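Local coordinates for succinate dehydrogenase subunit B (Mycolicibacterium smegmatis MC2 51, PDB 6LUM), which probably carries electrons through its three iron-sulfur clusters, from the flavin subunit that oxidises succinate towards the membrane-embedded quinone site, at residues P20-R32 with G42-L56. Residues are numbered along the deposited sequence; the frame is centred on the assembly and turned at random.
Sequences PEGAVMVTLKIAR and GWQSFRVPCLPSDRL
Lys29 and Ala31 of strand 27-32 both meet the ring of Trp43 on strand 42-47. Ala31 CB lies over one face, 4.1 Å from the centroid of the six-membered ring and almost on its normal, a CH-pi contact. Lys29 NZ lies over the opposite face, a cation-pi contact 4.7 Å from the same centroid, so the ring sits between them. The indole reaches back across the neighbouring strand because CG is anti to the carbonyl carbon (chi1 -64°).

Thr27, Ser45 and Arg47 share this side of the sheet. Thr27 CG2 lies beside Ser45 OG, and its OG1 sits over one face of the Arg47 guanidinium. With an alanine here, CG2 and OG1 are gone, which is likely to open a gap beside Ser45 and let the guanidinium turn more freely. The Met25 side chain crosses that of Arg47 at about a right angle, and its CE touches Arg47 CG at 3.5 Å.

On the reverse side, Ile30 CG1 meets the edge of the Phe46 ring at CE1 (3.7 Å). Arg32 NH1 comes to the same ring in its plane, near CZ, and is held by a salt bridge to Asp68. Leu28 packs on Val48 and on Leu56 at the start of helix 56-67.

The strands form an antiparallel hairpin. Beyond it, Val48 N binds Val26 O at 3.0 Å, nearly straight at 167°. Strand 27-32 pairs in parallel with strand 114-118 on its other side. This is the beta-grasp sheet of a plant-type 2Fe-2S ferredoxin domain. One face is mixed, with Lys29, Trp43, Thr27 and Arg47. The other is apolar at Leu28, Ile30 and Val48 and turns polar at Arg32, whose charge is met by Asp68.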
ATOM      1  N   PRO J  20      38.869  -7.282  50.658  1.00 44.63           N
ATOM      2  CA  PRO J  20      39.382  -6.239  49.767  1.00 44.63           C
ATOM      3  C   PRO J  20      40.902  -6.315  49.695  1.00 44.63           C
ATOM      4  O   PRO J  20      41.548  -6.991  50.485  1.00 44.63           O
ATOM      5  CB  PRO J  20      38.910  -4.954  50.442  1.00 44.63           C
ATOM      6  CG  PRO J  20      38.902  -5.303  51.893  1.00 44.63           C
ATOM      7  CD  PRO J  20      38.479  -6.744  51.972  1.00 44.63           C
ATOM      8  N   GLU J  21      41.472  -5.607  48.717  1.00 49.27           N
ATOM      9  CA  GLU J  21      42.924  -5.523  48.595  1.00 49.27           C
ATOM     10  C   GLU J  21      43.424  -4.106  48.837  1.00 49.27           C
ATOM     11  O   GLU J  21      44.151  -3.866  49.805  1.00 49.27           O
ATOM     12  CB  GLU J  21      43.354  -6.006  47.206  1.00 49.27           C
ATOM     13  CG  GLU J  21      42.944  -7.431  46.896  1.00 49.27           C
ATOM     14  CD  GLU J  21      41.518  -7.515  46.383  1.00 49.27           C
ATOM     15  OE1 GLU J  21      40.895  -6.449  46.208  1.00 49.27           O
ATOM     16  OE2 GLU J  21      41.021  -8.638  46.156  1.00 49.27           O
ATOM     17  N   GLY J  22      43.043  -3.163  47.984  1.00 42.75           N
ATOM     18  CA  GLY J  22      43.185  -1.750  48.262  1.00 42.75           C
ATOM     19  C   GLY J  22      41.879  -1.065  47.935  1.00 42.75           C
ATOM     20  O   GLY J  22      41.509  -0.947  46.766  1.00 42.75           O
ATOM     21  N   ALA J  23      41.192  -0.565  48.950  1.00 39.56           N
ATOM     22  CA  ALA J  23      39.804  -0.167  48.805  1.00 39.56           C
ATOM     23  C   ALA J  23      39.629   1.306  49.130  1.00 39.56           C
ATOM     24  O   ALA J  23      40.299   1.855  50.011  1.00 39.56           O
ATOM     25  CB  ALA J  23      38.896  -1.005  49.709  1.00 39.56           C
ATOM     26  N   VAL J  24      38.720   1.939  48.404  1.00 42.62           N
ATOM     27  CA  VAL J  24      38.331   3.305  48.696  1.00 42.62           C
ATOM     28  C   VAL J  24      36.933   3.374  49.293  1.00 42.62           C
ATOM     29  O   VAL J  24      36.559   4.427  49.832  1.00 42.62           O
ATOM     30  CB  VAL J  24      38.431   4.193  47.441  1.00 42.62           C
ATOM     31  CG1 VAL J  24      38.493   5.661  47.823  1.00 42.62           C
ATOM     32  CG2 VAL J  24      39.656   3.810  46.642  1.00 42.62           C
ATOM     33  N   MET J  25      36.162   2.295  49.231  1.00 42.06           N
ATOM     34  CA  MET J  25      34.875   2.206  49.906  1.00 42.06           C
ATOM     35  C   MET J  25      33.908   3.264  49.379  1.00 42.06           C
ATOM     36  O   MET J  25      33.199   3.927  50.135  1.00 42.06           O
ATOM     37  CB  MET J  25      35.051   2.313  51.419  1.00 42.06           C
ATOM     38  CG  MET J  25      36.053   1.318  51.982  1.00 42.06           C
ATOM     39  SD  MET J  25      35.541  -0.403  51.840  1.00 42.06           S
ATOM     40  CE  MET J  25      33.943  -0.351  52.639  1.00 42.06           C
ATOM     41  N   VAL J  26      33.895   3.417  48.053  1.00 33.41           N
ATOM     42  CA  VAL J  26      32.960   4.311  47.391  1.00 33.41           C
ATOM     43  C   VAL J  26      31.526   3.974  47.788  1.00 33.41           C
ATOM     44  O   VAL J  26      31.176   2.821  48.050  1.00 33.41           O
ATOM     45  CB  VAL J  26      33.159   4.205  45.871  1.00 33.41           C
ATOM     46  CG1 VAL J  26      32.162   5.047  45.121  1.00 33.41           C
ATOM     47  CG2 VAL J  26      34.559   4.617  45.509  1.00 33.41           C
ATOM     48  N   THR J  27      30.690   5.003  47.848  1.00 29.30           N
ATOM     49  CA  THR J  27      29.277   4.858  48.167  1.00 29.30           C
ATOM     50  C   THR J  27      28.458   5.012  46.896  1.00 29.30           C
ATOM     51  O   THR J  27      28.727   5.903  46.088  1.00 29.30           O
ATOM     52  CB  THR J  27      28.845   5.899  49.199  1.00 29.30           C
ATOM     53  OG1 THR J  27      29.421   5.582  50.469  1.00 29.30           O
ATOM     54  CG2 THR J  27      27.343   5.932  49.331  1.00 29.30           C
ATOM     55  N   LEU J  28      27.476   4.137  46.712  1.00 22.47           N
ATOM     56  CA  LEU J  28      26.530   4.231  45.611  1.00 22.47           C
ATOM     57  C   LEU J  28      25.169   4.625  46.154  1.00 22.47           C
ATOM     58  O   LEU J  28      24.817   4.270  47.279  1.00 22.47           O
ATOM     59  CB  LEU J  28      26.408   2.908  44.856  1.00 22.47           C
ATOM     60  CG  LEU J  28      27.675   2.155  44.466  1.00 22.47           C
ATOM     61  CD1 LEU J  28      27.294   0.798  43.945  1.00 22.47           C
ATOM     62  CD2 LEU J  28      28.456   2.906  43.425  1.00 22.47           C
ATOM     63  N   LYS J  29      24.407   5.357  45.355  1.00 22.30           N
ATOM     64  CA  LYS J  29      23.057   5.770  45.716  1.00 22.30           C
ATOM     65  C   LYS J  29      22.115   5.284  44.630  1.00 22.30           C
ATOM     66  O   LYS J  29      21.886   5.985  43.645  1.00 22.30           O
ATOM     67  CB  LYS J  29      22.965   7.278  45.879  1.00 22.30           C
ATOM     68  CG  LYS J  29      23.159   7.766  47.291  1.00 22.30           C
ATOM     69  CD  LYS J  29      22.953   9.254  47.371  1.00 22.30           C
ATOM     70  CE  LYS J  29      21.541   9.621  46.987  1.00 22.30           C
ATOM     71  NZ  LYS J  29      21.332  11.091  47.048  1.00 22.30           N
ATOM     72  N   ILE J  30      21.568   4.116  44.799  1.00 18.59           N
ATOM     73  CA  ILE J  30      20.676   3.559  43.798  1.00 18.59           C
ATOM     74  C   ILE J  30      19.305   4.164  44.024  1.00 18.59           C
ATOM     75  O   ILE J  30      18.978   4.571  45.139  1.00 18.59           O
ATOM     76  CB  ILE J  30      20.633   2.026  43.888  1.00 18.59           C
ATOM     77  CG1 ILE J  30      22.037   1.446  43.953  1.00 18.59           C
ATOM     78  CG2 ILE J  30      19.974   1.457  42.665  1.00 18.59           C
ATOM     79  CD1 ILE J  30      22.829   1.686  42.744  1.00 18.59           C
ATOM     80  N   ALA J  31      18.506   4.247  42.970  1.00 19.19           N
ATOM     81  CA  ALA J  31      17.131   4.720  43.083  1.00 19.19           C
ATOM     82  C   ALA J  31      16.215   3.515  42.967  1.00 19.19           C
ATOM     83  O   ALA J  31      15.739   3.172  41.886  1.00 19.19           O
ATOM     84  CB  ALA J  31      16.828   5.759  42.019  1.00 19.19           C
ATOM     85  N   ARG J  32      15.958   2.863  44.095  1.00 24.04           N
ATOM     86  CA  ARG J  32      15.209   1.621  44.093  1.00 24.04           C
ATOM     87  C   ARG J  32      13.729   1.880  43.869  1.00 24.04           C
ATOM     88  O   ARG J  32      13.184   2.907  44.283  1.00 24.04           O
ATOM     89  CB  ARG J  32      15.406   0.878  45.409  1.00 24.04           C
ATOM     90  CG  ARG J  32      16.837   0.852  45.895  1.00 24.04           C
ATOM     91  CD  ARG J  32      17.673  -0.129  45.100  1.00 24.04           C
ATOM     92  NE  ARG J  32      17.033  -1.432  45.016  1.00 24.04           N
ATOM     93  CZ  ARG J  32      17.127  -2.368  45.950  1.00 24.04           C
ATOM     94  NH1 ARG J  32      17.838  -2.151  47.042  1.00 24.04           N
ATOM     95  NH2 ARG J  32      16.510  -3.523  45.790  1.00 24.04           N
ATOM     96  N   GLY J  42      12.393   4.889  46.356  1.00 26.83           N
ATOM     97  CA  GLY J  42      13.242   5.792  47.107  1.00 26.83           C
ATOM     98  C   GLY J  42      14.701   5.454  46.915  1.00 26.83           C
ATOM     99  O   GLY J  42      15.061   4.425  46.359  1.00 26.83           O
ATOM    100  N   TRP J  43      15.547   6.353  47.394  1.00 25.15           N
ATOM    101  CA  TRP J  43      16.978   6.155  47.286  1.00 25.15           C
ATOM    102  C   TRP J  43      17.471   5.189  48.351  1.00 25.15           C
ATOM    103  O   TRP J  43      16.908   5.094  49.444  1.00 25.15           O
ATOM    104  CB  TRP J  43      17.704   7.487  47.409  1.00 25.15           C
ATOM    105  CG  TRP J  43      17.367   8.387  46.294  1.00 25.15           C
ATOM    106  CD1 TRP J  43      16.273   9.180  46.190  1.00 25.15           C
ATOM    107  CD2 TRP J  43      18.115   8.575  45.097  1.00 25.15           C
ATOM    108  NE1 TRP J  43      16.294   9.862  45.002  1.00 25.15           N
ATOM    109  CE2 TRP J  43      17.420   9.503  44.312  1.00 25.15           C
ATOM    110  CE3 TRP J  43      19.310   8.048  44.613  1.00 25.15           C
ATOM    111  CZ2 TRP J  43      17.879   9.916  43.076  1.00 25.15           C
ATOM    112  CZ3 TRP J  43      19.756   8.453  43.391  1.00 25.15           C
ATOM    113  CH2 TRP J  43      19.050   9.378  42.635  1.00 25.15           C
ATOM    114  N   GLN J  44      18.526   4.455  48.014  1.00 26.53           N
ATOM    115  CA  GLN J  44      19.165   3.545  48.952  1.00 26.53           C
ATOM    116  C   GLN J  44      20.663   3.621  48.751  1.00 26.53           C
ATOM    117  O   GLN J  44      21.142   3.554  47.618  1.00 26.53           O
ATOM    118  CB  GLN J  44      18.674   2.109  48.767  1.00 26.53           C
ATOM    119  CG  GLN J  44      19.236   1.148  49.789  1.00 26.53           C
ATOM    120  CD  GLN J  44      18.195   0.202  50.314  1.00 26.53           C
ATOM    121  OE1 GLN J  44      17.014   0.332  50.003  1.00 26.53           O
ATOM    122  NE2 GLN J  44      18.620  -0.757  51.122  1.00 26.53           N
ATOM    123  N   SER J  45      21.399   3.757  49.842  1.00 27.13           N
ATOM    124  CA  SER J  45      22.835   3.979  49.785  1.00 27.13           C
ATOM    125  C   SER J  45      23.574   2.731  50.226  1.00 27.13           C
ATOM    126  O   SER J  45      23.293   2.186  51.297  1.00 27.13           O
ATOM    127  CB  SER J  45      23.239   5.165  50.653  1.00 27.13           C
ATOM    128  OG  SER J  45      24.642   5.318  50.680  1.00 27.13           O
ATOM    129  N   PHE J  46      24.527   2.301  49.403  1.00 24.14           N
ATOM    130  CA  PHE J  46      25.371   1.146  49.660  1.00 24.14           C
ATOM    131  C   PHE J  46      26.825   1.580  49.727  1.00 24.14           C
ATOM    132  O   PHE J  46      27.214   2.576  49.121  1.00 24.14           O
ATOM    133  CB  PHE J  46      25.226   0.102  48.569  1.00 24.14           C
ATOM    134  CG  PHE J  46      23.832  -0.391  48.383  1.00 24.14           C
ATOM    135  CD1 PHE J  46      23.026   0.137  47.402  1.00 24.14           C
ATOM    136  CD2 PHE J  46      23.331  -1.397  49.177  1.00 24.14           C
ATOM    137  CE1 PHE J  46      21.750  -0.322  47.223  1.00 24.14           C
ATOM    138  CE2 PHE J  46      22.056  -1.855  48.997  1.00 24.14           C
ATOM    139  CZ  PHE J  46      21.267  -1.317  48.019  1.00 24.14           C
ATOM    140  N   ARG J  47      27.637   0.814  50.441  1.00 34.90           N
ATOM    141  CA  ARG J  47      29.063   1.085  50.542  1.00 34.90           C
ATOM    142  C   ARG J  47      29.837  -0.118  50.037  1.00 34.90           C
ATOM    143  O   ARG J  47      29.778  -1.193  50.639  1.00 34.90           O
ATOM    144  CB  ARG J  47      29.467   1.410  51.977  1.00 34.90           C
ATOM    145  CG  ARG J  47      30.963   1.488  52.172  1.00 34.90           C
ATOM    146  CD  ARG J  47      31.296   2.018  53.543  1.00 34.90           C
ATOM    147  NE  ARG J  47      30.546   3.235  53.824  1.00 34.90           N
ATOM    148  CZ  ARG J  47      30.964   4.453  53.508  1.00 34.90           C
ATOM    149  NH1 ARG J  47      30.218   5.510  53.796  1.00 34.90           N
ATOM    150  NH2 ARG J  47      32.133   4.614  52.907  1.00 34.90           N
ATOM    151  N   VAL J  48      30.570   0.066  48.945  1.00 29.87           N
ATOM    152  CA  VAL J  48      31.264  -1.030  48.280  1.00 29.87           C
ATOM    153  C   VAL J  48      32.719  -0.642  48.060  1.00 29.87           C
ATOM    154  O   VAL J  48      33.024   0.549  47.936  1.00 29.87           O
ATOM    155  CB  VAL J  48      30.584  -1.377  46.952  1.00 29.87           C
ATOM    156  CG1 VAL J  48      29.166  -1.784  47.191  1.00 29.87           C
ATOM    157  CG2 VAL J  48      30.623  -0.194  46.033  1.00 29.87           C
ATOM    158  N   PRO J  49      33.647  -1.592  48.001  1.00 30.34           N
ATOM    159  CA  PRO J  49      35.041  -1.238  47.739  1.00 30.34           C
ATOM    160  C   PRO J  49      35.293  -1.045  46.256  1.00 30.34           C
ATOM    161  O   PRO J  49      34.702  -1.721  45.414  1.00 30.34           O
ATOM    162  CB  PRO J  49      35.811  -2.447  48.275  1.00 30.34           C
ATOM    163  CG  PRO J  49      34.887  -3.556  48.078  1.00 30.34           C
ATOM    164  CD  PRO J  49      33.505  -3.021  48.307  1.00 30.34           C
ATOM    165  N   CYS J  50      36.181  -0.111  45.944  1.00 37.24           N
ATOM    166  CA  CYS J  50      36.531   0.221  44.576  1.00 37.24           C
ATOM    167  C   CYS J  50      38.015  -0.025  44.358  1.00 37.24           C
ATOM    168  O   CYS J  50      38.778  -0.196  45.307  1.00 37.24           O
ATOM    169  CB  CYS J  50      36.176   1.677  44.261  1.00 37.24           C
ATOM    170  SG  CYS J  50      36.589   2.240  42.604  1.00 37.24           S
ATOM    171  N   LEU J  51      38.420  -0.049  43.099  1.00 38.33           N
ATOM    172  CA  LEU J  51      39.807  -0.229  42.698  1.00 38.33           C
ATOM    173  C   LEU J  51      40.140   0.752  41.591  1.00 38.33           C
ATOM    174  O   LEU J  51      39.267   1.469  41.096  1.00 38.33           O
ATOM    175  CB  LEU J  51      40.067  -1.664  42.210  1.00 38.33           C
ATOM    176  CG  LEU J  51      40.460  -2.777  43.179  1.00 38.33           C
ATOM    177  CD1 LEU J  51      41.760  -2.414  43.855  1.00 38.33           C
ATOM    178  CD2 LEU J  51      39.376  -3.079  44.186  1.00 38.33           C
ATOM    179  N   PRO J  52      41.410   0.830  41.191  1.00 39.38           N
ATOM    180  CA  PRO J  52      41.714   1.539  39.942  1.00 39.38           C
ATOM    181  C   PRO J  52      41.178   0.824  38.718  1.00 39.38           C
ATOM    182  O   PRO J  52      40.686   1.475  37.790  1.00 39.38           O
ATOM    183  CB  PRO J  52      43.246   1.601  39.945  1.00 39.38           C
ATOM    184  CG  PRO J  52      43.618   1.489  41.371  1.00 39.38           C
ATOM    185  CD  PRO J  52      42.634   0.536  41.952  1.00 39.38           C
ATOM    186  N   SER J  53      41.270  -0.499  38.683  1.00 35.70           N
ATOM    187  CA  SER J  53      40.765  -1.283  37.558  1.00 35.70           C
ATOM    188  C   SER J  53      39.376  -1.843  37.860  1.00 35.70           C
ATOM    189  O   SER J  53      39.151  -3.048  37.851  1.00 35.70           O
ATOM    190  CB  SER J  53      41.745  -2.396  37.212  1.00 35.70           C
ATOM    191  OG  SER J  53      42.961  -1.862  36.723  1.00 35.70           O
ATOM    192  N   ASP J  54      38.435  -0.948  38.130  1.00 30.00           N
ATOM    193  CA  ASP J  54      37.042  -1.318  38.308  1.00 30.00           C
ATOM    194  C   ASP J  54      36.174  -0.518  37.361  1.00 30.00           C
ATOM    195  O   ASP J  54      36.651   0.322  36.600  1.00 30.00           O
ATOM    196  CB  ASP J  54      36.549  -1.096  39.738  1.00 30.00           C
ATOM    197  CG  ASP J  54      36.974  -2.191  40.677  1.00 30.00           C
ATOM    198  OD1 ASP J  54      37.191  -3.326  40.211  1.00 30.00           O
ATOM    199  OD2 ASP J  54      37.058  -1.927  41.893  1.00 30.00           O
ATOM    200  N   ARG J  55      34.877  -0.797  37.430  1.00 17.81           N
ATOM    201  CA  ARG J  55      33.871  -0.095  36.660  1.00 17.81           C
ATOM    202  C   ARG J  55      32.562  -0.170  37.422  1.00 17.81           C
ATOM    203  O   ARG J  55      32.389  -1.001  38.322  1.00 17.81           O
ATOM    204  CB  ARG J  55      33.735  -0.684  35.260  1.00 17.81           C
ATOM    205  CG  ARG J  55      34.740  -0.135  34.297  1.00 17.81           C
ATOM    206  CD  ARG J  55      35.239  -1.169  33.340  1.00 17.81           C
ATOM    207  NE  ARG J  55      36.416  -0.693  32.627  1.00 17.81           N
ATOM    208  CZ  ARG J  55      36.371   0.015  31.504  1.00 17.81           C
ATOM    209  NH1 ARG J  55      37.489   0.407  30.913  1.00 17.81           N
ATOM    210  NH2 ARG J  55      35.204   0.328  30.970  1.00 17.81           N
ATOM    211  N   LEU J  56      31.636   0.716  37.068  1.00 11.95           N
ATOM    212  CA  LEU J  56      30.379   0.731  37.796  1.00 11.95           C
ATOM    213  C   LEU J  56      29.657  -0.596  37.671  1.00 11.95           C
ATOM    214  O   LEU J  56      28.873  -0.955  38.549  1.00 11.95           O
ATOM    215  CB  LEU J  56      29.487   1.862  37.313  1.00 11.95           C
ATOM    216  CG  LEU J  56      28.312   2.154  38.224  1.00 11.95           C
ATOM    217  CD1 LEU J  56      28.812   2.446  39.592  1.00 11.95           C
ATOM    218  CD2 LEU J  56      27.553   3.313  37.713  1.00 11.95           C
TER